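Local coordinates for aminotransferase, class III (Deinococcus radiodurans, PDB 3I4J) that probably transfers amino groups between amino and keto substrates with pyridoxal phosphate as cofactor, as class III aminotransferases do, at the interface of chains A and B. Residues are numbered along the deposited sequence; one frame, centred on the assembly and turned at random. Chains: chain A/B, Aminotransferase, class III.

The interface of chains A and B. Residues chain A 70, 75, 91-92, 280; chain B 4, 6.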
loop_
_atom_site.group_PDB
_atom_site.type_symbol
_atom_site.label_atom_id
_atom_site.label_comp_id
_atom_site.label_asym_id
_atom_site.label_seq_id
_atom_site.Cartn_x
_atom_site.Cartn_y
_atom_site.Cartn_z
ATOM N N SER A 70 10.013 -7.212 -14.730
ATOM C CA SER A 70 8.923 -8.075 -14.293
ATOM C C SER A 70 9.785 -9.068 -13.510
ATOM O O SER A 70 10.988 -8.850 -13.380
ATOM C CB SER A 70 8.254 -8.787 -15.471
ATOM O OG SER A 70 7.215 -9.649 -15.019
ATOM N N GLU A 75 5.479 -13.711 -13.000
ATOM C CA GLU A 75 5.009 -14.363 -14.221
ATOM C C GLU A 75 4.332 -15.685 -13.838
ATOM O O GLU A 75 3.277 -16.030 -14.363
ATOM C CB GLU A 75 6.178 -14.654 -15.170
ATOM C CG GLU A 75 6.909 -13.427 -15.718
ATOM C CD GLU A 75 6.084 -12.624 -16.703
ATOM O OE1 GLU A 75 5.219 -13.219 -17.389
ATOM O OE2 GLU A 75 6.313 -11.398 -16.808
ATOM N N ARG A 91 -5.294 -10.775 -17.432
ATOM C CA ARG A 91 -4.019 -10.157 -17.079
ATOM C C ARG A 91 -4.038 -9.618 -15.657
ATOM O O ARG A 91 -4.925 -8.850 -15.290
ATOM C CB ARG A 91 -3.715 -9.029 -18.061
ATOM C CG ARG A 91 -3.476 -9.507 -19.490
ATOM C CD ARG A 91 -2.016 -9.869 -19.713
ATOM N NE ARG A 91 -1.780 -10.338 -21.077
ATOM C CZ ARG A 91 -0.580 -10.431 -21.642
ATOM N NH1 ARG A 91 0.511 -10.086 -20.964
ATOM N NH2 ARG A 91 -0.471 -10.871 -22.889
ATOM N N PHE A 92 -3.032 -10.014 -14.882
ATOM C CA PHE A 92 -2.912 -9.635 -13.479
ATOM C C PHE A 92 -2.078 -8.384 -13.235
ATOM O O PHE A 92 -0.909 -8.310 -13.626
ATOM C CB PHE A 92 -2.318 -10.808 -12.688
ATOM C CG PHE A 92 -2.200 -10.553 -11.205
ATOM C CD1 PHE A 92 -3.319 -10.202 -10.456
ATOM C CD2 PHE A 92 -0.968 -10.669 -10.564
ATOM C CE1 PHE A 92 -3.217 -9.965 -9.082
ATOM C CE2 PHE A 92 -0.849 -10.436 -9.189
ATOM C CZ PHE A 92 -1.977 -10.081 -8.446
ATOM N N TYR A 280 -7.059 -5.326 -21.523
ATOM C CA TYR A 280 -5.609 -5.179 -21.508
ATOM C C TYR A 280 -5.056 -4.757 -22.868
ATOM O O TYR A 280 -4.291 -3.800 -22.965
ATOM C CB TYR A 280 -4.952 -6.496 -21.098
ATOM C CG TYR A 280 -3.441 -6.478 -21.174
ATOM C CD1 TYR A 280 -2.688 -5.702 -20.293
ATOM C CD2 TYR A 280 -2.763 -7.231 -22.132
ATOM C CE1 TYR A 280 -1.301 -5.677 -20.362
ATOM C CE2 TYR A 280 -1.373 -7.214 -22.207
ATOM C CZ TYR A 280 -0.650 -6.434 -21.317
ATOM O OH TYR A 280 0.724 -6.417 -21.378
ATOM N N VAL B 4 0.807 -11.463 -17.083
ATOM C CA VAL B 4 1.140 -10.241 -16.350
ATOM C C VAL B 4 0.619 -8.990 -17.057
ATOM O O VAL B 4 0.755 -8.847 -18.273
ATOM C CB VAL B 4 2.678 -10.114 -16.148
ATOM C CG1 VAL B 4 3.027 -8.742 -15.530
ATOM C CG2 VAL B 4 3.174 -11.235 -15.248
ATOM N N TYR B 6 1.458 -5.749 -17.791
ATOM C CA TYR B 6 2.624 -4.873 -17.777
ATOM C C TYR B 6 2.207 -3.403 -17.744
ATOM O O TYR B 6 1.118 -3.054 -18.193
ATOM C CB TYR B 6 3.501 -5.156 -19.002
ATOM C CG TYR B 6 4.032 -6.578 -19.056
ATOM C CD1 TYR B 6 4.951 -7.038 -18.114
ATOM C CD2 TYR B 6 3.616 -7.462 -20.055
ATOM C CE1 TYR B 6 5.448 -8.347 -18.164
ATOM C CE2 TYR B 6 4.102 -8.772 -20.113
ATOM C CZ TYR B 6 5.018 -9.207 -19.167
ATOM O OH TYR B 6 5.517 -10.488 -19.234
#
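The N-terminal loop of chain B, carrying B:Val4 and B:Tyr6, meets helices 72-84 and 277-285 and strands 70-71 and 91-95 of chain A. It illustrates how a chain terminus can be gripped by its neighbour through backbone and side chains together. B:Val4 makes a parallel beta bridge with A:Phe92 of strand 91-95. The carbonyl O of B:Val4 takes a hydrogen bond from A:Arg91 NH1 at 3.0 Å; it lies almost in the guanidinium plane, and the bond is fairly straight at the hydrogen (164°). A:Tyr280 covers one face of that guanidinium, its CE2 over the centre, which should limit the swing of the guanidinium; the A:Tyr280 hydroxyl OH lies 3.3 Å from B:Tyr6 CD2. At the other end of the B:Tyr6 ring, the phenol OH donates to carboxylate oxygen OE2 of A:Glu75 (2.7 Å) on the syn side. A:Ser70 OG, 2.7 Å from the same A:Glu75 OE2, donates on the anti side, from the opposite face of the carboxylate plane; this double grip on OE2 is likely to restrict the carboxylate's rotation. A chi1 of 179° sets OG of A:Ser70 anti to the backbone N and directs it to A:Glu75, while its CB, placed by the backbone, lies at the ring edge of B:Tyr6. B:Val4 CG2 packs against A:Glu75 CD at 3.5 Å, the two side chains crossing nearly at right angles. Replacing A:Glu75 with an alanine would probably leave the phenol of B:Tyr6 without its acceptor and open a gap beside B:Val4 CG2. Repeated with the chains exchanged, the contact ties each N-terminal segment to the opposite subunit and probably supports the dimer typical of this fold-type I family.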